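Local coordinates for Lmo0181 protein (Listeria monocytogenes serovar 1/2a, PDB 5F7V) that binds cycloalternan, a cyclic glucan, as a membrane-anchored lipoprotein that probably delivers it to an ABC transporter, at residues A[96-101]-A[300-305]; A[101-104]-A[110-113]; A[151-156]-A[209-214]; A[173-176]-A[180-183]. All coordinates share one frame; numbering follows the deposited sequence.

Contact 1 of 4, residues A[96-101]-A[300-305]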
loop_
_atom_site.group_PDB
_atom_site.type_symbol
_atom_site.label_atom_id
_atom_site.label_comp_id
_atom_site.label_asym_id
_atom_site.label_seq_id
_atom_site.Cartn_x
_atom_site.Cartn_y
_atom_site.Cartn_z
ATOM N N GLU A 96 10.068 16.741 20.389
ATOM C CA GLU A 96 11.180 17.160 21.269
ATOM C C GLU A 96 10.807 16.912 22.727
ATOM O O GLU A 96 11.659 16.459 23.499
ATOM C CB GLU A 96 11.498 18.644 21.066
ATOM C CG GLU A 96 12.160 19.033 19.745
ATOM C CD GLU A 96 12.271 20.541 19.471
ATOM O OE1 GLU A 96 11.507 21.320 20.087
ATOM O OE2 GLU A 96 13.111 20.990 18.637
ATOM N N LYS A 97 9.563 17.188 23.100
ATOM C CA LYS A 97 9.092 17.071 24.478
ATOM C C LYS A 97 8.589 15.681 24.870
ATOM O O LYS A 97 8.356 15.397 26.061
ATOM C CB LYS A 97 8.062 18.182 24.714
ATOM C CG LYS A 97 8.773 19.526 24.642
ATOM C CD LYS A 97 7.956 20.781 24.842
ATOM C CE LYS A 97 7.139 21.146 23.625
ATOM N NZ LYS A 97 6.456 22.475 23.688
ATOM N N ASP A 98 8.499 14.790 23.890
ATOM C CA ASP A 98 8.086 13.414 24.137
ATOM C C ASP A 98 9.401 12.717 24.446
ATOM O O ASP A 98 10.017 12.132 23.577
ATOM C CB ASP A 98 7.396 12.848 22.905
ATOM C CG ASP A 98 6.799 11.474 23.133
ATOM O OD1 ASP A 98 7.006 10.882 24.218
ATOM O OD2 ASP A 98 6.117 11.010 22.194
ATOM N N LYS A 99 9.818 12.822 25.707
ATOM C CA LYS A 99 11.220 12.637 26.081
ATOM C C LYS A 99 11.784 11.255 25.854
ATOM O O LYS A 99 12.967 11.090 25.562
ATOM C CB LYS A 99 11.432 12.928 27.568
ATOM C CG LYS A 99 11.083 14.307 28.081
ATOM C CD LYS A 99 11.508 15.433 27.150
ATOM C CE LYS A 99 12.992 15.522 26.828
ATOM N NZ LYS A 99 13.137 16.674 25.878
ATOM N N ASP A 100 10.905 10.284 26.022
ATOM C CA ASP A 100 11.270 8.893 25.846
ATOM C C ASP A 100 11.106 8.398 24.412
ATOM O O ASP A 100 11.686 7.346 24.120
ATOM C CB ASP A 100 10.392 8.017 26.731
ATOM C CG ASP A 100 8.939 8.126 26.344
ATOM O OD1 ASP A 100 8.458 9.278 26.474
ATOM O OD2 ASP A 100 8.330 7.122 25.920
ATOM N N PHE A 101 10.323 9.053 23.532
ATOM C CA PHE A 101 10.153 8.618 22.129
ATOM C C PHE A 101 11.514 8.664 21.460
ATOM O O PHE A 101 12.234 9.660 21.548
ATOM C CB PHE A 101 9.121 9.500 21.367
ATOM C CG PHE A 101 8.986 9.223 19.889
ATOM C CD1 PHE A 101 8.313 8.104 19.408
ATOM C CD2 PHE A 101 9.502 10.111 18.959
ATOM C CE1 PHE A 101 8.180 7.858 18.057
ATOM C CE2 PHE A 101 9.355 9.888 17.589
ATOM C CZ PHE A 101 8.726 8.745 17.147
ATOM N N PHE A 300 -2.084 10.320 21.088
ATOM C CA PHE A 300 -2.642 9.171 20.396
ATOM C C PHE A 300 -1.763 8.787 19.192
ATOM O O PHE A 300 -1.473 7.585 19.003
ATOM C CB PHE A 300 -4.066 9.481 19.933
ATOM C CG PHE A 300 -4.684 8.329 19.184
ATOM C CD1 PHE A 300 -4.968 7.154 19.861
ATOM C CD2 PHE A 300 -4.869 8.377 17.801
ATOM C CE1 PHE A 300 -5.500 6.065 19.177
ATOM C CE2 PHE A 300 -5.414 7.314 17.137
ATOM C CZ PHE A 300 -5.717 6.155 17.812
ATOM N N ALA A 301 -1.319 9.747 18.375
ATOM C CA ALA A 301 -0.423 9.445 17.271
ATOM C C ALA A 301 0.854 8.773 17.713
ATOM O O ALA A 301 1.342 7.830 17.067
ATOM C CB ALA A 301 -0.121 10.708 16.454
ATOM N N SER A 302 1.429 9.275 18.805
ATOM C CA SER A 302 2.658 8.733 19.353
ATOM C C SER A 302 2.445 7.309 19.857
ATOM O O SER A 302 3.273 6.428 19.627
ATOM C CB SER A 302 3.198 9.659 20.447
ATOM O OG SER A 302 4.424 9.119 20.937
ATOM N N PHE A 303 1.349 7.072 20.571
ATOM C CA PHE A 303 0.971 5.729 21.015
ATOM C C PHE A 303 0.895 4.757 19.836
ATOM O O PHE A 303 1.456 3.663 19.840
ATOM C CB PHE A 303 -0.381 5.798 21.779
ATOM C CG PHE A 303 -0.966 4.463 22.142
ATOM C CD1 PHE A 303 -1.794 3.791 21.252
ATOM C CD2 PHE A 303 -0.710 3.883 23.380
ATOM C CE1 PHE A 303 -2.334 2.550 21.591
ATOM C CE2 PHE A 303 -1.275 2.647 23.701
ATOM C CZ PHE A 303 -2.090 1.988 22.808
ATOM N N MET A 304 0.179 5.140 18.804
ATOM C CA MET A 304 -0.005 4.282 17.652
ATOM C C MET A 304 1.346 4.056 17.010
ATOM O O MET A 304 1.575 2.967 16.495
ATOM C CB MET A 304 -0.974 4.922 16.666
ATOM C CG MET A 304 -2.401 4.916 17.135
ATOM S SD MET A 304 -3.168 3.308 17.237
ATOM C CE MET A 304 -3.636 3.045 15.506
ATOM N N SER A 305 2.277 4.999 17.058
ATOM C CA SER A 305 3.550 4.861 16.393
ATOM C C SER A 305 4.486 3.896 17.112
ATOM O O SER A 305 5.095 3.004 16.482
ATOM C CB SER A 305 4.209 6.243 16.279
ATOM O OG SER A 305 5.429 6.149 15.586
#

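Contact 2 of 4, residues A[101-104]-A[110-113]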
loop_
_atom_site.group_PDB
_atom_site.type_symbol
_atom_site.label_atom_id
_atom_site.label_comp_id
_atom_site.label_asym_id
_atom_site.label_seq_id
_atom_site.Cartn_x
_atom_site.Cartn_y
_atom_site.Cartn_z
ATOM N N PHE A 101 10.323 9.053 23.532
ATOM C CA PHE A 101 10.153 8.618 22.129
ATOM C C PHE A 101 11.514 8.664 21.460
ATOM O O PHE A 101 12.234 9.660 21.548
ATOM C CB PHE A 101 9.121 9.500 21.367
ATOM C CG PHE A 101 8.986 9.223 19.889
ATOM C CD1 PHE A 101 8.313 8.104 19.408
ATOM C CD2 PHE A 101 9.502 10.111 18.959
ATOM C CE1 PHE A 101 8.180 7.858 18.057
ATOM C CE2 PHE A 101 9.355 9.888 17.589
ATOM C CZ PHE A 101 8.726 8.745 17.147
ATOM N N ASP A 102 11.862 7.552 20.823
ATOM C CA ASP A 102 13.198 7.374 20.255
ATOM C C ASP A 102 12.974 6.924 18.811
ATOM O O ASP A 102 12.790 5.751 18.512
ATOM C CB ASP A 102 14.033 6.368 21.060
ATOM C CG ASP A 102 15.412 6.135 20.467
ATOM O OD1 ASP A 102 15.761 6.721 19.416
ATOM O OD2 ASP A 102 16.191 5.351 21.030
ATOM N N PRO A 103 12.981 7.868 17.858
ATOM C CA PRO A 103 12.743 7.416 16.482
ATOM C C PRO A 103 13.826 6.520 15.858
ATOM O O PRO A 103 13.578 5.896 14.830
ATOM C CB PRO A 103 12.498 8.722 15.729
ATOM C CG PRO A 103 13.088 9.775 16.547
ATOM C CD PRO A 103 13.077 9.328 17.979
ATOM N N SER A 104 15.000 6.406 16.498
ATOM C CA SER A 104 16.034 5.497 16.011
ATOM C C SER A 104 15.664 4.022 16.138
ATOM O O SER A 104 16.303 3.179 15.529
ATOM C CB SER A 104 17.407 5.744 16.649
ATOM O OG SER A 104 17.495 5.267 17.978
ATOM N N ALA A 110 10.013 4.369 6.875
ATOM C CA ALA A 110 8.635 4.607 7.256
ATOM C C ALA A 110 8.517 5.899 8.045
ATOM O O ALA A 110 7.604 6.666 7.816
ATOM C CB ALA A 110 8.105 3.423 8.045
ATOM N N TYR A 111 9.477 6.149 8.934
ATOM C CA TYR A 111 9.462 7.406 9.711
ATOM C C TYR A 111 9.663 8.601 8.797
ATOM O O TYR A 111 8.958 9.636 8.910
ATOM C CB TYR A 111 10.540 7.347 10.804
ATOM C CG TYR A 111 10.535 8.511 11.756
ATOM C CD1 TYR A 111 9.481 8.733 12.639
ATOM C CD2 TYR A 111 11.563 9.429 11.768
ATOM C CE1 TYR A 111 9.460 9.800 13.523
ATOM C CE2 TYR A 111 11.556 10.505 12.649
ATOM C CZ TYR A 111 10.503 10.675 13.522
ATOM O OH TYR A 111 10.419 11.723 14.421
ATOM N N ASP A 112 10.629 8.486 7.891
ATOM C CA ASP A 112 10.975 9.584 6.983
ATOM C C ASP A 112 9.869 9.939 5.985
ATOM O O ASP A 112 9.876 11.037 5.410
ATOM C CB ASP A 112 12.255 9.271 6.213
ATOM C CG ASP A 112 13.518 9.265 7.069
ATOM O OD1 ASP A 112 13.483 9.742 8.231
ATOM O OD2 ASP A 112 14.529 8.748 6.529
ATOM N N ALA A 113 8.937 9.024 5.764
ATOM C CA ALA A 113 7.849 9.242 4.813
ATOM C C ALA A 113 6.979 10.424 5.177
ATOM O O ALA A 113 6.298 10.977 4.294
ATOM C CB ALA A 113 6.990 7.986 4.722
#

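Contact 3 of 4, residues A[151-156]-A[209-214]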
loop_
_atom_site.group_PDB
_atom_site.type_symbol
_atom_site.label_atom_id
_atom_site.label_comp_id
_atom_site.label_asym_id
_atom_site.label_seq_id
_atom_site.Cartn_x
_atom_site.Cartn_y
_atom_site.Cartn_z
ATOM N N TRP A 151 12.402 -16.267 -9.833
ATOM C CA TRP A 151 11.623 -16.107 -11.043
ATOM C C TRP A 151 11.814 -14.715 -11.643
ATOM O O TRP A 151 11.971 -13.738 -10.922
ATOM C CB TRP A 151 10.169 -16.268 -10.661
ATOM C CG TRP A 151 9.600 -17.667 -10.684
ATOM C CD1 TRP A 151 10.247 -18.852 -10.799
ATOM C CD2 TRP A 151 8.195 -17.961 -10.659
ATOM N NE1 TRP A 151 9.323 -19.879 -10.859
ATOM C CE2 TRP A 151 8.070 -19.351 -10.767
ATOM C CE3 TRP A 151 7.038 -17.169 -10.574
ATOM C CZ2 TRP A 151 6.794 -19.969 -10.798
ATOM C CZ3 TRP A 151 5.761 -17.808 -10.581
ATOM C CH2 TRP A 151 5.707 -19.163 -10.701
ATOM N N THR A 152 11.715 -14.670 -12.967
ATOM C CA THR A 152 11.490 -13.426 -13.677
ATOM C C THR A 152 10.080 -13.451 -14.248
ATOM O O THR A 152 9.356 -14.450 -14.150
ATOM C CB THR A 152 12.555 -13.145 -14.758
ATOM O OG1 THR A 152 12.475 -14.137 -15.797
ATOM C CG2 THR A 152 13.942 -13.070 -14.162
ATOM N N TRP A 153 9.671 -12.344 -14.871
ATOM C CA TRP A 153 8.312 -12.291 -15.455
ATOM C C TRP A 153 7.994 -13.504 -16.294
ATOM O O TRP A 153 6.873 -14.042 -16.206
ATOM C CB TRP A 153 8.135 -11.084 -16.363
ATOM C CG TRP A 153 8.168 -9.754 -15.675
ATOM C CD1 TRP A 153 8.061 -9.445 -14.333
ATOM C CD2 TRP A 153 8.253 -8.512 -16.370
ATOM N NE1 TRP A 153 8.112 -8.073 -14.180
ATOM C CE2 TRP A 153 8.240 -7.475 -15.404
ATOM C CE3 TRP A 153 8.394 -8.184 -17.720
ATOM C CZ2 TRP A 153 8.325 -6.122 -15.774
ATOM C CZ3 TRP A 153 8.522 -6.839 -18.069
ATOM C CH2 TRP A 153 8.463 -5.856 -17.108
ATOM N N LYS A 154 8.932 -14.009 -17.085
ATOM C CA LYS A 154 8.611 -15.097 -17.979
ATOM C C LYS A 154 8.237 -16.369 -17.221
ATOM O O LYS A 154 7.401 -17.136 -17.691
ATOM C CB LYS A 154 9.757 -15.403 -18.928
ATOM C CG LYS A 154 11.013 -15.940 -18.271
ATOM C CD LYS A 154 12.181 -16.047 -19.238
ATOM C CE LYS A 154 12.767 -14.729 -19.677
ATOM N NZ LYS A 154 13.454 -13.969 -18.585
ATOM N N ASP A 155 8.806 -16.600 -16.044
ATOM C CA ASP A 155 8.422 -17.777 -15.241
ATOM C C ASP A 155 7.017 -17.630 -14.706
ATOM O O ASP A 155 6.228 -18.592 -14.706
ATOM C CB ASP A 155 9.376 -17.970 -14.074
ATOM C CG ASP A 155 10.791 -18.128 -14.531
ATOM O OD1 ASP A 155 11.074 -19.167 -15.151
ATOM O OD2 ASP A 155 11.637 -17.254 -14.276
ATOM N N GLU A 156 6.639 -16.456 -14.247
ATOM C CA GLU A 156 5.276 -16.301 -13.792
ATOM C C GLU A 156 4.282 -16.308 -14.942
ATOM O O GLU A 156 3.147 -16.788 -14.777
ATOM C CB GLU A 156 5.139 -15.024 -12.988
ATOM C CG GLU A 156 3.696 -14.727 -12.734
ATOM C CD GLU A 156 3.547 -13.597 -11.747
ATOM O OE1 GLU A 156 4.534 -13.058 -11.133
ATOM O OE2 GLU A 156 2.351 -13.247 -11.667
ATOM N N VAL A 209 6.890 0.920 -21.869
ATOM C CA VAL A 209 5.906 0.330 -22.772
ATOM C C VAL A 209 5.987 -1.166 -22.640
ATOM O O VAL A 209 4.950 -1.830 -22.572
ATOM C CB VAL A 209 6.143 0.766 -24.232
ATOM C CG1 VAL A 209 5.191 0.036 -25.177
ATOM C CG2 VAL A 209 6.015 2.273 -24.396
ATOM N N GLU A 210 7.172 -1.753 -22.606
ATOM C CA GLU A 210 7.275 -3.212 -22.461
ATOM C C GLU A 210 6.698 -3.681 -21.141
ATOM O O GLU A 210 6.009 -4.699 -21.053
ATOM C CB GLU A 210 8.746 -3.594 -22.592
ATOM C CG GLU A 210 8.954 -5.105 -22.660
ATOM C CD GLU A 210 10.384 -5.547 -22.876
ATOM O OE1 GLU A 210 11.320 -4.778 -22.563
ATOM O OE2 GLU A 210 10.539 -6.663 -23.451
ATOM N N ALA A 211 6.964 -2.948 -20.061
ATOM C CA ALA A 211 6.463 -3.304 -18.727
ATOM C C ALA A 211 4.948 -3.276 -18.666
ATOM O O ALA A 211 4.307 -4.170 -18.109
ATOM C CB ALA A 211 7.052 -2.411 -17.643
ATOM N N LEU A 212 4.365 -2.211 -19.218
ATOM C CA LEU A 212 2.901 -2.137 -19.248
ATOM C C LEU A 212 2.290 -3.204 -20.113
ATOM O O LEU A 212 1.277 -3.784 -19.705
ATOM C CB LEU A 212 2.453 -0.762 -19.709
ATOM C CG LEU A 212 0.916 -0.520 -19.757
ATOM C CD1 LEU A 212 0.290 -0.661 -18.405
ATOM C CD2 LEU A 212 0.653 0.874 -20.281
ATOM N N THR A 213 2.912 -3.460 -21.254
ATOM C CA THR A 213 2.447 -4.519 -22.134
ATOM C C THR A 213 2.507 -5.876 -21.456
ATOM O O THR A 213 1.584 -6.716 -21.647
ATOM C CB THR A 213 3.230 -4.499 -23.454
ATOM O OG1 THR A 213 3.095 -3.195 -24.031
ATOM C CG2 THR A 213 2.732 -5.580 -24.440
ATOM N N HIS A 214 3.510 -6.120 -20.627
ATOM C CA HIS A 214 3.590 -7.347 -19.855
ATOM C C HIS A 214 2.327 -7.502 -19.000
ATOM O O HIS A 214 1.760 -8.596 -18.926
ATOM C CB HIS A 214 4.907 -7.323 -19.069
ATOM C CG HIS A 214 4.846 -7.995 -17.736
ATOM N ND1 HIS A 214 4.839 -9.368 -17.509
ATOM C CD2 HIS A 214 4.859 -7.401 -16.522
ATOM C CE1 HIS A 214 4.810 -9.564 -16.205
ATOM N NE2 HIS A 214 4.831 -8.402 -15.600
#

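Contact 4 of 4, residues A[173-176]-A[180-183]. With GLC (alpha-D-glucopyranose), chain B.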
loop_
_atom_site.group_PDB
_atom_site.type_symbol
_atom_site.label_atom_id
_atom_site.label_comp_id
_atom_site.label_asym_id
_atom_site.label_seq_id
_atom_site.Cartn_x
_atom_site.Cartn_y
_atom_site.Cartn_z
ATOM N N THR A 173 -3.257 -15.664 -12.875
ATOM C CA THR A 173 -2.686 -14.527 -12.144
ATOM C C THR A 173 -3.625 -13.353 -12.103
ATOM O O THR A 173 -4.570 -13.259 -12.870
ATOM C CB THR A 173 -1.335 -14.192 -12.737
ATOM O OG1 THR A 173 -0.604 -13.337 -11.839
ATOM C CG2 THR A 173 -1.408 -13.523 -14.107
ATOM N N SER A 174 -3.339 -12.436 -11.202
ATOM C CA SER A 174 -4.053 -11.169 -11.158
ATOM C C SER A 174 -3.118 -10.154 -10.516
ATOM O O SER A 174 -2.491 -10.412 -9.477
ATOM C CB SER A 174 -5.319 -11.267 -10.312
ATOM O OG SER A 174 -5.992 -10.001 -10.361
ATOM N N GLN A 175 -3.065 -8.987 -11.125
ATOM C CA GLN A 175 -2.173 -7.909 -10.679
ATOM C C GLN A 175 -2.819 -6.599 -11.114
ATOM O O GLN A 175 -3.359 -6.487 -12.231
ATOM C CB GLN A 175 -0.824 -8.060 -11.353
ATOM C CG GLN A 175 0.185 -6.997 -10.964
ATOM C CD GLN A 175 1.630 -7.367 -11.194
ATOM O OE1 GLN A 175 2.535 -6.713 -10.658
ATOM N NE2 GLN A 175 1.843 -8.370 -12.003
ATOM N N PRO A 176 -2.794 -5.583 -10.251
ATOM C CA PRO A 176 -3.393 -4.303 -10.668
ATOM C C PRO A 176 -2.633 -3.676 -11.842
ATOM O O PRO A 176 -1.425 -3.764 -11.960
ATOM C CB PRO A 176 -3.277 -3.446 -9.408
ATOM C CG PRO A 176 -3.208 -4.442 -8.281
ATOM C CD PRO A 176 -2.397 -5.554 -8.825
ATOM N N ASN A 180 -0.180 3.069 -9.225
ATOM C CA ASN A 180 0.541 2.612 -8.026
ATOM C C ASN A 180 1.289 1.332 -8.293
ATOM O O ASN A 180 2.433 1.178 -7.852
ATOM C CB ASN A 180 -0.403 2.404 -6.844
ATOM C CG ASN A 180 -0.102 3.307 -5.679
ATOM O OD1 ASN A 180 0.234 4.492 -5.851
ATOM N ND2 ASN A 180 -0.214 2.753 -4.481
ATOM N N GLU A 181 0.692 0.434 -9.072
ATOM C CA GLU A 181 1.409 -0.806 -9.385
ATOM C C GLU A 181 2.535 -0.533 -10.376
ATOM O O GLU A 181 3.596 -1.152 -10.356
ATOM C CB GLU A 181 0.440 -1.834 -9.948
ATOM C CG GLU A 181 1.009 -3.247 -9.950
ATOM C CD GLU A 181 1.076 -3.894 -8.577
ATOM O OE1 GLU A 181 0.558 -3.341 -7.553
ATOM O OE2 GLU A 181 1.637 -5.022 -8.531
ATOM N N PHE A 182 2.261 0.398 -11.286
ATOM C CA PHE A 182 3.177 0.592 -12.422
ATOM C C PHE A 182 4.486 1.218 -12.048
ATOM O O PHE A 182 5.468 0.900 -12.704
ATOM C CB PHE A 182 2.490 1.446 -13.468
ATOM C CG PHE A 182 3.246 1.454 -14.769
ATOM C CD1 PHE A 182 3.420 0.265 -15.470
ATOM C CD2 PHE A 182 3.806 2.599 -15.280
ATOM C CE1 PHE A 182 4.119 0.214 -16.654
ATOM C CE2 PHE A 182 4.512 2.557 -16.466
ATOM C CZ PHE A 182 4.677 1.362 -17.133
ATOM N N TYR A 183 4.560 2.071 -11.030
ATOM C CA TYR A 183 5.909 2.611 -10.769
ATOM C C TYR A 183 6.829 1.469 -10.344
ATOM O O TYR A 183 8.028 1.500 -10.595
ATOM C CB TYR A 183 5.945 3.789 -9.801
ATOM C CG TYR A 183 5.573 3.557 -8.354
ATOM C CD1 TYR A 183 6.489 3.078 -7.448
ATOM C CD2 TYR A 183 4.305 3.836 -7.872
ATOM C CE1 TYR A 183 6.182 2.921 -6.110
ATOM C CE2 TYR A 183 3.972 3.690 -6.547
ATOM C CZ TYR A 183 4.914 3.211 -5.687
ATOM O OH TYR A 183 4.593 3.091 -4.360
HETATM C C1 GLC B . -2.865 0.498 -3.467
HETATM C C2 GLC B . -4.072 -0.373 -3.786
HETATM C C3 GLC B . -3.725 -1.832 -3.490
HETATM C C4 GLC B . -2.494 -2.228 -4.284
HETATM C C5 GLC B . -1.348 -1.222 -4.100
HETATM C C6 GLC B . -0.179 -1.422 -5.068
HETATM O O2 GLC B . -5.224 0.050 -3.037
HETATM O O3 GLC B . -4.864 -2.608 -3.889
HETATM O O4 GLC B . -2.002 -3.504 -3.842
HETATM O O5 GLC B . -1.753 0.135 -4.281
HETATM O O6 GLC B . -0.666 -1.305 -6.401
#

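Contact 1 of 4, residues A[96-101]-A[300-305]
The F101 ring leans obliquely against helix 294-306, presenting neither a clean face nor a clean edge to the two serines nearest it. CE1 of F101 lies 4.1 Å from OG of S305, and CD1 comes within 4.3 Å of OG of S302. A second flat group, the D98 carboxylate, is gripped at one oxygen: OG of S302 donates to OD2 of D98 at 2.8 Å, approaching nearly in line with its C-O bond. S302 was modelled in two conformers, and for the other one this bond is doubtful. D98 gets there because its CG lies anti to the backbone N (chi1 -174°), thrown across toward the helix. Both D98 and F101 belong to a type I beta turn just past helix 92-97, closed by F101 N to D98 O at 3.1 Å, so one turn delivers both side chains to the same helix, at S302 and S305. In this solute-binding fold, helix 294-306 packs its buried side, with F303 and M304, on helix 27-39. The hydroxyl of S305 is bonded to the carbonyl of V124 in strand 119-135, and M123 of that strand touches both F101 and S302.

Contact 2 of 4, residues A[101-104]-A[110-113]
P103 lies over one face of the Y111 ring, with CB 3.8 Å from the ring centroid and only 20° off the normal, a CH-pi contact. The nearest pair is CB of P103 to CZ of Y111, at 3.6 Å, so the methylene sits toward the hydroxyl end of the ring, and CG of the proline reaches on toward the phenol oxygen. The side chains of F101 and Y111 approach each other from opposite directions: F101 turns its rim to the tyrosine, with OH of Y111 3.8 Å from CE2 of F101 and close to the plane of the phenylalanine ring, while CZ of F101 comes equally near to CE1 of Y111. Y111 reaches this point because its CG stands anti to the backbone N (chi1 -174°), which sends the ring out from helix 108-112 and across to the preceding loop. The loop and helix thus form a compact connection between helix 92-97 and the long strand 119-135, and I95, L106 and V124 complete the apolar surroundings of Y111.

The other side of the loop is looser and more polar. S104 has its side chain directed away from the helix, and D102 serves the loop itself: its OD1 accepts from N of S104 at 3.0 Å, an Asx turn leading into the short 3-10 segment, and from OG of S104 at 2.7 Å. Both donors reach that oxygen from the same face of the carboxylate. On the helix, D112 looks elsewhere too, forming a salt bridge with K115.

Contact 3 of 4, residues A[151-156]-A[209-214]
W153 swings its indole out with CG anti to its own carbonyl carbon (chi1 -67°), and H214 meets it with an unusual first torsion of 147°, away from any staggered position. Together these lay the imidazole flat over the indole. The five-membered ring of W153 and the ring of H214 form a face-to-face stack, centroids 3.7 Å apart and planes only 4° from parallel. CE1 of H214 comes within 3.4 Å of CG of W153, and the overlap runs on to the fused bond, with CD2 of the indole lying over the centre of the imidazole. Beyond the stack, CB of H214 covers the six-membered ring off-centre. The far corner of the indole reaches one turn back along the helix, where CH2 of W153 lies 3.8 Å from CB of A211.

A nitrogen of each stacked ring is hydrogen-bonded outside the two segments, which fixes its rotation: NE1 of W153 is bonded to Q188, and ND1 of H214 to E157, whose carboxylate may favour a more positive imidazole. W153 opens its helix right after the N-cap residue T152, and OD2 of D155 accepts from N of T152 at 2.9 Å.

The stack joins the start of helix 153-163 to the middle of helix 206-220, with V185 of helix 179-187 touching both side chains. L212 faces the other way, onto helix 382-397, while W151 and E156 rest on M247 of strand 245-251, and the histidine side chain stays about 13 Å from a bound glucose.

Contact 4 of 4, residues A[173-176]-A[180-183]
This is a tight local contact between the loop leaving strand 171-174 and the start of helix 179-187, where P176 and E181 pack together in the wall of the glycan pocket. CD of P176 lies 3.9 Å from CD of E181, and O of P176 sits 3.2 Å from CG of the same glutamate. That carbonyl is buried and has no polar partner in the model. E181 leaves the helix with CG anti to its backbone N and then bends at chi2 (74°), a fold that carries its carboxylate past the proline and back to the sugar. There OE1 accepts from O6 of a glucose unit at 2.6 Å, while OE2 is engaged by K184 in a salt bridge, so the two oxygens are pinned from different sources.

The strand, short connection and helix belong to one lobe of the solute-binding protein, and the helix start offers two successive residues to the ligand. N180 is the other: its ND2 donates to the ring oxygen O5 of that glucose at 3.0 Å, with a fairly straight N-H...O angle of 159°. The amide is held in this orientation by further hydrogen bonds within the protein, ND2 also donating to E77 and OD1 accepting from NE1 of W361. The side chain of P176, for its part, comes within about 3 Å of another glucose of the bound cycloalternan.

Contacts 1 and 2 share F101 and sit together around the link between helices 92-97 and 108-112; contact 2 is a surface contact, contact 1 partly buried. Contacts 3 and 4 are both partly buried and lie on the other side of the chain's centre from contact 1, their centres 11 Å apart. They touch through F182, packed on A211 and L212, and through a probable hydrogen bond from T173 to E156. The chemistry follows place: a serine-carboxylate bond beside an oblique ring in contact 1, CH-pi packing in contact 2, a flat aromatic stack between helices in contact 3, and sugar recognition in contact 4 alone.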